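Local coordinates for protein ferritin (Pseudo-nitzschia multiseries, PDB 4IWK) that binds and oxidises ferrous iron at a ferroxidase centre and probably stores it as ferric mineral within a shell of 24 subunits, at residues A[97-102]-A[130-135]; A[47-52]-A[93-98]; A[36-41]-A[86-91]; A[7-12]-A[54-59]. All coordinates share one frame; numbering follows the deposited sequence.

Contact 1 (A[97-102]-A[130-135]); sequences ANTRSL and NEEDKI. With FE (Fe (III) ion), chain I.
Thr99 and Glu132 run at each other from opposite directions and join through a single hydrogen bond, OG1 of Thr99 donating to OE2 of Glu132 over 2.6 Å. OE2 takes it on its anti lone pair, the one turned away from OE1, so the hydroxyl meets the outer side of the carboxylate instead of its fork. The threonine is placed for this by its first torsion: at chi1 -64° OG1 sits beside the backbone N and faces across to the other helix, while CG2 stays 3.5 Å from the same OE2. Glu132 bridges the rest of the gap with a chain extended beyond CG, which is how two helices whose CA atoms at Thr99 and Glu132 are 8.7 Å apart still meet. NE2 of Gln128 donates to OG1, and the carbonyl O of Glu95 is a further hydrogen-bond partner, competing with OE2 of Glu132 for the single hydroxyl proton.

One residue back, Glu131 turns to the inside of the bundle, where its OE1 binds an iron(III) ion at 2.1 Å. Its other oxygen, OE2, ligates a second iron that Glu45 and Glu48 share, so this carboxylate bridges two metals. On the facing helix Asn98 also points inward, and its ND2 stays 3.7 Å from the first iron.

The contact joins helix 84-111 to helix 115-145, the second hairpin of the ferritin four-helix bundle. Helix 3-32 lies against Ala97 and Asn98, helix 36-62 brings His52 against Glu131, and Lys62 of a neighbouring subunit bonds Asn130.

Contact 2 (A[47-52]-A[93-98]); sequences AEEREH and ELEQAN. With FE (Fe (III) ion), chain G; FE (Fe (III) ion), chain I.
Glu49 pushes its carboxylate against that of Glu95, the two OE2 atoms coming within 3.0 Å because both bind the same iron(III) ion. That iron lies 2.1 Å from OE2 of Glu49 and at the same distance from OE2 of Glu95, whose OE1 stands farther off at 2.6 Å. The other oxygen of Glu49, OE1, holds a second iron, also ligated by ND1 of His52. Glu49 therefore bridges the pair with one oxygen per metal; its chain bends at chi2 (-72°), which turns the carboxylate in between the ions. A water sits between them too, bound to both irons, which are 3.6 Å apart. This is the ferroxidase centre of ferritins, a di-iron site inside the bundle.

Asn98 comes to Glu49 from the opposite direction, with amide and carboxylate planes 73° apart; its ND2 is 3.0 Å from OE2 of Glu49. The same nitrogen donates to OE1 of Glu95 over 3.2 Å, reaching that oxygen from above the carboxylate plane, and the bond is bent, 144° at the hydrogen. OD1 of Asn98 is taken by NE2 of Gln15 and OE2 of Glu95 by the hydroxyl of Tyr23, second-shell bonds that probably steady Asn98 and the metal-binding carboxylate of Glu95.

Between segments 47-52 and 93-98 the direct touches are those of Glu49 with Glu95 and Asn98; the irons make the rest of the link. The other two helices close the site: Glu16 of helix 3-32 completes the protein ligands of the iron held by His52, and Glu131 of helix 115-145 those of the iron held by Glu95.

Contact 3 (A[36-41]-A[86-91]); sequences EGMAAY and DVWQSI
Trp88 fills the space between Met38 and Tyr41 near one end of the ferritin four-helix bundle, tying the start of helix 36-62 to helix 84-111. The indole presents its rim to both partners, NE1 toward the methionine and the far corner of the six-membered ring toward the tyrosine.

The polar part is a weak hydrogen bond in which NE1 of Trp88 donates to SD of Met38, long at 3.5 Å but nearly straight at 173°. Sulfur in the plane of the indole, beside its edge, also makes this a Met-aromatic contact, and it gives a buried N-H a partner.

The apolar part begins with the same methionine, whose CG rests 4.1 Å from CZ2 of Trp88. Tyr41 then adds an aromatic pairing: its side chain runs at about a right angle to that of Trp88, and the ring planes are inclined at 59°, a mutual tilt that is oblique. With CG anti to the backbone N (chi1 -171°), the tyrosine ring swings over to the indole. A leucine in place of Trp88 would probably leave the methionine sulfur without its N-H donor and open a gap beside Tyr41.

Phe30 of helix 3-32 meets the indole as well, and Ile138 and Leu139 of helix 115-145 pack on it. Tyr41 in turn belongs to an iron site seen for this protein, and the nearest atoms of its side chain and a bound iron are about 3 Å apart. The closest carbons of the two rings are CD2 of Tyr41 and CH2 of Trp88, at 3.7 Å.

Contact 4 (A[7-12]-A[54-59]); sequences DLFNRQ and LGFVDF
From CB, Phe9 sends its ring across to Phe56 and Phe59, CG being anti to the backbone N (chi1 -154°). Along one side of the ring, CE2 arrives 3.2 Å from the carbonyl O of Phe56, which lies at the ring edge and in its plane. Round the other side, CE1 comes 3.9 Å from CD2 of Phe59. The tip, CZ, is wedged between both: CD2 of Phe56 is 3.5 Å away, and CD2 of Phe59 3.6 Å. Phe56 brings that CD2 over a face of the Phe9 ring, whereas Phe59 meets Phe9 rim to rim.

The three phenylalanines make an aromatic cluster between helices 3-32 and 36-62, the first hairpin of the ferritin bundle, whose segments here run roughly antiparallel at 145° and approach to 9.9 Å between axes. With an alanine at Phe9, Phe56 and Phe59 would probably lose the ring that fills the space between them and be freer to turn.

Gln12, one turn on from Phe9, lays its CG over a face of the Phe56 ring, a CH-pi contact 3.8 Å from the centroid. Its amide is held elsewhere, OE1 by Ser101 and NE2 by Glu16. Phe120 of helix 115-145 stacks on Phe59 and meets Phe56 edge-to-face, and Leu126 of a neighbouring subunit packs on Phe59.

Contacts 1 and 2 share helix 84-111 and one iron, with centres about 7 Å apart. Carboxylates from both converge on metal: OE2 of Glu131 is 2.6 Å from OE2 of Glu48, as both bind another iron. Contact 4 lies toward one end of the bundle, its centre about 13 Å from that of contact 2, and is tied to contact 1 by a probable hydrogen bond of 2.5 Å between OE1 of Gln12 and OG of Ser101. Contact 3 uses the same two helices as contact 2, about 14 Å away between centres. The centres of contacts 3 and 4 are about 26 Å apart, on opposite sides of the chain's centre, with the di-iron site between them.

Contact 1 (A[97-102]-A[130-135])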
# COMPACT_ATOMS: atom_id res chain seq x y z
N ALA A 97 -35.39 28.94 -32.16
CA ALA A 97 -36.24 27.99 -32.85
C ALA A 97 -36.45 26.66 -32.18
O ALA A 97 -37.56 26.08 -32.26
CB ALA A 97 -35.77 27.76 -34.32
N ASN A 98 -35.37 26.10 -31.66
CA ASN A 98 -35.45 24.85 -30.96
C ASN A 98 -36.42 25.04 -29.76
O ASN A 98 -37.21 24.14 -29.46
CB ASN A 98 -34.09 24.48 -30.42
CG ASN A 98 -33.14 23.91 -31.47
OD1 ASN A 98 -33.54 23.65 -32.62
ND2 ASN A 98 -31.91 23.57 -31.02
N THR A 99 -36.31 26.15 -29.07
CA THR A 99 -37.15 26.42 -27.85
C THR A 99 -38.57 26.56 -28.33
O THR A 99 -39.44 26.00 -27.67
CB THR A 99 -36.71 27.69 -27.17
OG1 THR A 99 -35.37 27.52 -26.70
CG2 THR A 99 -37.63 28.05 -25.94
N ARG A 100 -38.83 27.30 -29.42
CA ARG A 100 -40.22 27.43 -29.90
C ARG A 100 -40.83 26.11 -30.27
O ARG A 100 -41.98 25.86 -29.95
CB ARG A 100 -40.35 28.40 -31.07
CG ARG A 100 -40.31 29.87 -30.66
CD ARG A 100 -40.59 30.84 -31.87
NE ARG A 100 -40.20 30.20 -33.15
CZ ARG A 100 -39.04 30.34 -33.81
NH1 ARG A 100 -38.08 31.17 -33.40
NH2 ARG A 100 -38.83 29.60 -34.91
N SER A 101 -40.06 25.23 -30.88
CA SER A 101 -40.55 23.95 -31.32
C SER A 101 -40.96 23.13 -30.05
O SER A 101 -42.01 22.40 -30.01
CB SER A 101 -39.38 23.30 -32.08
OG SER A 101 -39.85 22.10 -32.56
N LEU A 102 -40.14 23.24 -29.02
CA LEU A 102 -40.38 22.52 -27.77
C LEU A 102 -41.62 23.07 -27.09
O LEU A 102 -42.37 22.29 -26.46
CB LEU A 102 -39.17 22.62 -26.78
CG LEU A 102 -38.03 21.68 -27.19
CD1 LEU A 102 -36.73 22.06 -26.43
CD2 LEU A 102 -38.39 20.19 -26.95
N ASN A 130 -30.86 27.47 -20.42
CA ASN A 130 -29.43 27.58 -20.19
C ASN A 130 -28.68 27.82 -21.53
O ASN A 130 -27.78 28.64 -21.59
CB ASN A 130 -28.94 26.31 -19.58
CG ASN A 130 -29.35 26.21 -18.08
OD1 ASN A 130 -29.87 27.19 -17.50
ND2 ASN A 130 -29.23 24.99 -17.49
N GLU A 131 -29.14 27.13 -22.55
CA GLU A 131 -28.43 27.26 -23.88
C GLU A 131 -28.67 28.64 -24.46
O GLU A 131 -27.67 29.32 -24.98
CB GLU A 131 -28.96 26.24 -24.89
CG GLU A 131 -28.58 24.83 -24.44
CD GLU A 131 -28.66 23.83 -25.57
OE1 GLU A 131 -29.15 24.28 -26.63
OE2 GLU A 131 -28.30 22.67 -25.38
N GLU A 132 -29.90 29.16 -24.38
CA GLU A 132 -30.10 30.52 -24.93
C GLU A 132 -29.26 31.56 -24.15
O GLU A 132 -28.74 32.53 -24.77
CB GLU A 132 -31.56 30.93 -24.93
CG GLU A 132 -32.40 30.17 -25.98
CD GLU A 132 -33.78 30.76 -26.17
OE1 GLU A 132 -33.92 31.98 -25.99
OE2 GLU A 132 -34.74 30.03 -26.38
N ASP A 133 -29.15 31.39 -22.85
CA ASP A 133 -28.41 32.34 -22.07
C ASP A 133 -26.92 32.28 -22.47
O ASP A 133 -26.30 33.36 -22.61
CB ASP A 133 -28.54 31.96 -20.56
CG ASP A 133 -27.61 32.76 -19.65
OD1 ASP A 133 -27.85 33.96 -19.53
OD2 ASP A 133 -26.70 32.17 -19.10
N LYS A 134 -26.35 31.06 -22.57
CA LYS A 134 -24.94 30.85 -22.90
C LYS A 134 -24.65 31.47 -24.32
O LYS A 134 -23.67 32.21 -24.46
CB LYS A 134 -24.66 29.35 -22.89
CG LYS A 134 -23.27 29.03 -23.34
CD LYS A 134 -22.72 27.89 -22.51
CE LYS A 134 -21.36 27.39 -23.14
NZ LYS A 134 -20.94 25.99 -22.64
N ILE A 135 -25.47 31.16 -25.31
CA ILE A 135 -25.25 31.69 -26.68
C ILE A 135 -25.38 33.19 -26.70
O ILE A 135 -24.56 33.87 -27.31
CB ILE A 135 -26.22 31.06 -27.69
CG1 ILE A 135 -25.80 29.62 -27.83
CG2 ILE A 135 -26.15 31.79 -29.09
CD1 ILE A 135 -26.88 28.63 -28.16
FE FE I . -29.21 23.30 -28.51
O HOH W 1 -30.88 22.45 -28.13
O HOH W 2 -27.75 22.36 -27.95

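Contact 2 (A[47-52]-A[93-98])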
# COMPACT_ATOMS: atom_id res chain seq x y z
N ALA A 47 -22.99 17.49 -31.93
CA ALA A 47 -23.20 16.13 -31.38
C ALA A 47 -24.30 16.20 -30.31
O ALA A 47 -25.10 15.23 -30.24
CB ALA A 47 -21.88 15.66 -30.72
N GLU A 48 -24.36 17.26 -29.51
CA GLU A 48 -25.36 17.35 -28.40
C GLU A 48 -26.75 17.42 -29.03
O GLU A 48 -27.66 16.78 -28.55
CB GLU A 48 -25.02 18.56 -27.56
CG GLU A 48 -25.91 18.62 -26.35
CD GLU A 48 -25.75 19.97 -25.73
OE1 GLU A 48 -24.71 20.16 -25.01
OE2 GLU A 48 -26.61 20.84 -26.07
N GLU A 49 -26.93 18.21 -30.10
CA GLU A 49 -28.31 18.27 -30.67
C GLU A 49 -28.67 16.93 -31.28
O GLU A 49 -29.87 16.54 -31.21
CB GLU A 49 -28.31 19.30 -31.83
CG GLU A 49 -28.03 20.71 -31.39
CD GLU A 49 -29.18 21.31 -30.64
OE1 GLU A 49 -30.15 20.59 -30.46
OE2 GLU A 49 -29.20 22.52 -30.47
N ARG A 50 -27.74 16.20 -31.89
CA ARG A 50 -28.13 14.85 -32.32
C ARG A 50 -28.52 13.99 -31.10
O ARG A 50 -29.53 13.28 -31.21
CB ARG A 50 -26.89 14.24 -33.03
CG ARG A 50 -27.26 12.85 -33.59
CD ARG A 50 -26.16 12.39 -34.55
NE ARG A 50 -26.51 11.00 -35.05
CZ ARG A 50 -26.13 9.97 -34.29
NH1 ARG A 50 -25.55 10.21 -33.13
NH2 ARG A 50 -26.43 8.72 -34.57
N GLU A 51 -27.77 14.08 -29.98
CA GLU A 51 -28.27 13.36 -28.76
C GLU A 51 -29.68 13.76 -28.32
O GLU A 51 -30.45 12.83 -27.96
CB GLU A 51 -27.29 13.51 -27.57
CG GLU A 51 -25.93 12.91 -27.85
CD GLU A 51 -26.01 11.39 -28.10
OE1 GLU A 51 -26.91 10.68 -27.54
OE2 GLU A 51 -25.27 10.89 -28.96
N HIS A 52 -30.04 15.07 -28.42
CA HIS A 52 -31.42 15.43 -28.11
C HIS A 52 -32.39 14.69 -29.02
O HIS A 52 -33.44 14.11 -28.57
CB HIS A 52 -31.67 16.90 -28.29
CG HIS A 52 -30.89 17.72 -27.35
ND1 HIS A 52 -30.72 19.09 -27.50
CD2 HIS A 52 -30.17 17.35 -26.25
CE1 HIS A 52 -29.93 19.52 -26.54
NE2 HIS A 52 -29.58 18.50 -25.77
N GLU A 93 -30.46 32.37 -33.10
CA GLU A 93 -31.75 32.17 -33.75
C GLU A 93 -32.16 30.71 -33.82
O GLU A 93 -33.34 30.43 -33.64
CB GLU A 93 -31.71 32.80 -35.13
CG GLU A 93 -31.74 34.31 -35.02
CD GLU A 93 -31.41 34.97 -36.35
OE1 GLU A 93 -31.51 34.30 -37.35
OE2 GLU A 93 -31.05 36.15 -36.39
N LEU A 94 -31.17 29.82 -34.14
CA LEU A 94 -31.42 28.38 -34.20
C LEU A 94 -31.94 27.91 -32.80
O LEU A 94 -32.93 27.13 -32.73
CB LEU A 94 -30.10 27.67 -34.50
CG LEU A 94 -30.17 26.12 -34.54
CD1 LEU A 94 -31.00 25.66 -35.74
CD2 LEU A 94 -28.71 25.61 -34.56
N GLU A 95 -31.23 28.29 -31.75
CA GLU A 95 -31.63 27.89 -30.37
C GLU A 95 -33.03 28.43 -30.02
O GLU A 95 -33.82 27.66 -29.39
CB GLU A 95 -30.60 28.22 -29.33
CG GLU A 95 -29.34 27.29 -29.43
CD GLU A 95 -29.56 25.83 -29.17
OE1 GLU A 95 -30.68 25.45 -28.79
OE2 GLU A 95 -28.53 25.15 -29.27
N GLN A 96 -33.32 29.64 -30.47
CA GLN A 96 -34.65 30.21 -30.22
C GLN A 96 -35.71 29.40 -30.93
O GLN A 96 -36.80 29.12 -30.38
CB GLN A 96 -34.73 31.64 -30.63
CG GLN A 96 -33.88 32.50 -29.69
CD GLN A 96 -33.64 33.90 -30.22
OE1 GLN A 96 -33.85 34.15 -31.40
NE2 GLN A 96 -33.18 34.82 -29.35
N ALA A 97 -35.39 28.94 -32.16
CA ALA A 97 -36.24 27.99 -32.85
C ALA A 97 -36.45 26.66 -32.18
O ALA A 97 -37.56 26.08 -32.26
CB ALA A 97 -35.77 27.76 -34.32
N ASN A 98 -35.37 26.10 -31.66
CA ASN A 98 -35.45 24.85 -30.96
C ASN A 98 -36.42 25.04 -29.76
O ASN A 98 -37.21 24.14 -29.46
CB ASN A 98 -34.09 24.48 -30.42
CG ASN A 98 -33.14 23.91 -31.47
OD1 ASN A 98 -33.54 23.65 -32.62
ND2 ASN A 98 -31.91 23.57 -31.02
FE FE G . -31.69 20.72 -29.05
FE FE I . -29.21 23.30 -28.51
O HOH W 1 -30.88 22.45 -28.13
O HOH W 3 -33.48 21.15 -28.12
O HOH W 2 -27.75 22.36 -27.95

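Contact 3 (A[36-41]-A[86-91])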
# COMPACT_ATOMS: atom_id res chain seq x y z
N GLU A 36 -10.40 27.88 -34.72
CA GLU A 36 -10.50 26.50 -34.33
C GLU A 36 -11.22 26.32 -32.99
O GLU A 36 -11.88 25.27 -32.83
CB GLU A 36 -9.13 25.72 -34.41
CG GLU A 36 -8.76 25.52 -35.90
CD GLU A 36 -7.92 26.66 -36.35
OE1 GLU A 36 -7.76 27.61 -35.54
OE2 GLU A 36 -7.33 26.57 -37.43
N GLY A 37 -11.15 27.32 -32.08
CA GLY A 37 -11.82 27.22 -30.79
C GLY A 37 -13.36 27.27 -30.96
O GLY A 37 -14.09 26.38 -30.47
N MET A 38 -13.83 28.21 -31.76
CA MET A 38 -15.29 28.35 -32.02
C MET A 38 -15.70 27.14 -32.83
O MET A 38 -16.81 26.66 -32.59
CB MET A 38 -15.61 29.68 -32.78
CG MET A 38 -15.28 30.89 -31.89
SD MET A 38 -15.54 32.40 -32.81
CE MET A 38 -14.93 33.69 -31.56
N ALA A 39 -14.84 26.58 -33.72
CA ALA A 39 -15.26 25.41 -34.48
C ALA A 39 -15.48 24.26 -33.54
O ALA A 39 -16.44 23.50 -33.69
CB ALA A 39 -14.17 25.09 -35.51
N ALA A 40 -14.57 24.08 -32.58
CA ALA A 40 -14.74 22.89 -31.67
C ALA A 40 -15.97 23.03 -30.80
O ALA A 40 -16.65 22.01 -30.60
CB ALA A 40 -13.47 22.78 -30.80
N TYR A 41 -16.33 24.28 -30.41
CA TYR A 41 -17.57 24.50 -29.69
C TYR A 41 -18.73 24.07 -30.57
O TYR A 41 -19.66 23.38 -30.09
CB TYR A 41 -17.66 25.94 -29.24
CG TYR A 41 -18.80 26.21 -28.30
CD1 TYR A 41 -18.56 26.39 -26.91
CD2 TYR A 41 -20.11 26.40 -28.78
CE1 TYR A 41 -19.57 26.68 -26.06
CE2 TYR A 41 -21.15 26.63 -27.89
CZ TYR A 41 -20.87 26.78 -26.56
OH TYR A 41 -21.94 27.07 -25.72
N ASP A 86 -21.87 37.00 -37.42
CA ASP A 86 -22.97 36.51 -38.20
C ASP A 86 -23.27 35.07 -37.80
O ASP A 86 -24.45 34.66 -37.77
CB ASP A 86 -22.60 36.48 -39.70
CG ASP A 86 -22.39 37.89 -40.31
OD1 ASP A 86 -22.96 38.87 -39.77
OD2 ASP A 86 -21.73 37.96 -41.39
N VAL A 87 -22.23 34.27 -37.64
CA VAL A 87 -22.45 32.85 -37.34
C VAL A 87 -23.14 32.74 -35.93
O VAL A 87 -24.15 32.05 -35.80
CB VAL A 87 -21.12 32.08 -37.24
CG1 VAL A 87 -21.45 30.57 -37.08
CG2 VAL A 87 -20.35 32.26 -38.58
N TRP A 88 -22.57 33.40 -34.91
CA TRP A 88 -23.20 33.31 -33.58
C TRP A 88 -24.64 33.81 -33.55
O TRP A 88 -25.47 33.30 -32.87
CB TRP A 88 -22.33 34.07 -32.58
CG TRP A 88 -21.05 33.27 -32.25
CD1 TRP A 88 -19.81 33.50 -32.71
CD2 TRP A 88 -20.97 32.11 -31.40
NE1 TRP A 88 -18.92 32.59 -32.14
CE2 TRP A 88 -19.64 31.70 -31.39
CE3 TRP A 88 -21.94 31.39 -30.63
CZ2 TRP A 88 -19.19 30.62 -30.63
CZ3 TRP A 88 -21.49 30.28 -29.88
CH2 TRP A 88 -20.12 29.93 -29.90
N GLN A 89 -24.93 34.84 -34.32
CA GLN A 89 -26.31 35.33 -34.39
C GLN A 89 -27.25 34.28 -35.01
O GLN A 89 -28.37 34.03 -34.52
CB GLN A 89 -26.31 36.67 -35.23
CG GLN A 89 -27.78 37.11 -35.56
CD GLN A 89 -28.51 37.66 -34.29
OE1 GLN A 89 -27.87 38.31 -33.49
NE2 GLN A 89 -29.80 37.32 -34.09
N SER A 90 -26.76 33.60 -36.04
CA SER A 90 -27.57 32.47 -36.57
C SER A 90 -27.74 31.34 -35.55
O SER A 90 -28.84 30.72 -35.53
CB SER A 90 -26.91 31.89 -37.82
OG SER A 90 -27.01 32.84 -38.92
N ILE A 91 -26.72 31.07 -34.74
CA ILE A 91 -26.84 29.97 -33.76
C ILE A 91 -27.84 30.44 -32.67
O ILE A 91 -28.65 29.65 -32.19
CB ILE A 91 -25.50 29.67 -33.15
CG1 ILE A 91 -24.58 29.10 -34.27
CG2 ILE A 91 -25.58 28.74 -31.96
CD1 ILE A 91 -25.19 27.88 -34.90

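Contact 4 (A[7-12]-A[54-59])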
# COMPACT_ATOMS: atom_id res chain seq x y z
N ASP A 7 -47.60 14.55 -34.79
CA ASP A 7 -46.83 15.26 -35.83
C ASP A 7 -45.76 16.15 -35.21
O ASP A 7 -44.61 16.20 -35.70
CB ASP A 7 -47.79 16.13 -36.67
CG ASP A 7 -48.67 15.25 -37.62
OD1 ASP A 7 -48.36 14.03 -37.70
OD2 ASP A 7 -49.66 15.67 -38.33
N LEU A 8 -46.15 16.85 -34.11
CA LEU A 8 -45.19 17.80 -33.46
C LEU A 8 -44.06 17.03 -32.80
O LEU A 8 -42.91 17.51 -32.77
CB LEU A 8 -45.86 18.74 -32.46
CG LEU A 8 -46.79 19.81 -33.11
CD1 LEU A 8 -47.61 20.47 -31.98
CD2 LEU A 8 -46.02 20.86 -33.87
N PHE A 9 -44.35 15.85 -32.31
CA PHE A 9 -43.26 15.02 -31.76
C PHE A 9 -42.30 14.62 -32.84
O PHE A 9 -41.08 14.80 -32.73
CB PHE A 9 -43.85 13.83 -30.97
CG PHE A 9 -42.93 13.33 -29.89
CD1 PHE A 9 -43.21 13.63 -28.53
CD2 PHE A 9 -41.80 12.59 -30.24
CE1 PHE A 9 -42.32 13.16 -27.53
CE2 PHE A 9 -40.94 12.12 -29.25
CZ PHE A 9 -41.22 12.44 -27.91
N ASN A 10 -42.81 14.11 -33.96
CA ASN A 10 -42.02 13.80 -35.14
C ASN A 10 -41.24 15.07 -35.60
O ASN A 10 -40.00 14.99 -35.89
CB ASN A 10 -42.98 13.24 -36.21
CG ASN A 10 -42.28 12.37 -37.23
OD1 ASN A 10 -42.29 12.66 -38.45
ND2 ASN A 10 -41.61 11.32 -36.74
N ARG A 11 -41.90 16.21 -35.69
CA ARG A 11 -41.21 17.44 -36.10
C ARG A 11 -40.02 17.79 -35.14
O ARG A 11 -39.07 18.47 -35.51
CB ARG A 11 -42.15 18.65 -36.23
CG ARG A 11 -42.98 18.68 -37.51
CD ARG A 11 -44.34 19.32 -37.20
NE ARG A 11 -44.84 20.18 -38.25
CZ ARG A 11 -45.07 21.49 -38.09
NH1 ARG A 11 -44.85 22.09 -36.92
NH2 ARG A 11 -45.53 22.20 -39.12
N GLN A 12 -40.17 17.44 -33.86
CA GLN A 12 -39.15 17.86 -32.88
C GLN A 12 -37.85 17.09 -33.23
O GLN A 12 -36.72 17.66 -33.11
CB GLN A 12 -39.53 17.56 -31.39
CG GLN A 12 -38.53 18.17 -30.42
CD GLN A 12 -38.50 19.70 -30.52
OE1 GLN A 12 -39.54 20.31 -30.83
NE2 GLN A 12 -37.37 20.32 -30.31
N LEU A 54 -32.00 11.93 -30.63
CA LEU A 54 -32.03 10.50 -30.27
C LEU A 54 -32.86 10.24 -29.01
O LEU A 54 -33.54 9.19 -28.94
CB LEU A 54 -30.64 9.94 -30.02
CG LEU A 54 -29.80 9.88 -31.36
CD1 LEU A 54 -28.35 9.48 -31.02
CD2 LEU A 54 -30.36 8.93 -32.44
N GLY A 55 -32.79 11.18 -28.06
CA GLY A 55 -33.57 11.08 -26.81
C GLY A 55 -35.05 11.09 -27.15
O GLY A 55 -35.87 10.31 -26.59
N PHE A 56 -35.45 11.98 -28.07
CA PHE A 56 -36.88 12.05 -28.52
C PHE A 56 -37.27 10.74 -29.25
O PHE A 56 -38.36 10.20 -29.01
CB PHE A 56 -37.16 13.26 -29.43
CG PHE A 56 -37.42 14.53 -28.64
CD1 PHE A 56 -36.42 15.21 -28.01
CD2 PHE A 56 -38.76 14.88 -28.40
CE1 PHE A 56 -36.71 16.34 -27.18
CE2 PHE A 56 -39.04 15.95 -27.60
CZ PHE A 56 -38.04 16.70 -26.98
N VAL A 57 -36.40 10.17 -30.10
CA VAL A 57 -36.76 8.93 -30.83
C VAL A 57 -36.93 7.80 -29.81
O VAL A 57 -37.94 7.04 -29.93
CB VAL A 57 -35.61 8.52 -31.78
CG1 VAL A 57 -35.85 7.08 -32.29
CG2 VAL A 57 -35.58 9.52 -32.94
N ASP A 58 -36.04 7.71 -28.81
CA ASP A 58 -36.11 6.59 -27.80
C ASP A 58 -37.44 6.73 -27.03
O ASP A 58 -38.14 5.75 -26.90
CB ASP A 58 -34.92 6.73 -26.84
CG ASP A 58 -34.87 5.59 -25.85
OD1 ASP A 58 -35.19 4.45 -26.20
OD2 ASP A 58 -34.62 5.88 -24.70
N PHE A 59 -37.78 7.96 -26.59
CA PHE A 59 -39.06 8.07 -25.82
C PHE A 59 -40.23 7.78 -26.73
O PHE A 59 -41.18 7.05 -26.33
CB PHE A 59 -39.21 9.51 -25.26
CG PHE A 59 -40.45 9.69 -24.49
CD1 PHE A 59 -40.49 9.34 -23.14
CD2 PHE A 59 -41.56 10.19 -25.13
CE1 PHE A 59 -41.67 9.51 -22.42
CE2 PHE A 59 -42.78 10.39 -24.41
CZ PHE A 59 -42.79 10.03 -23.03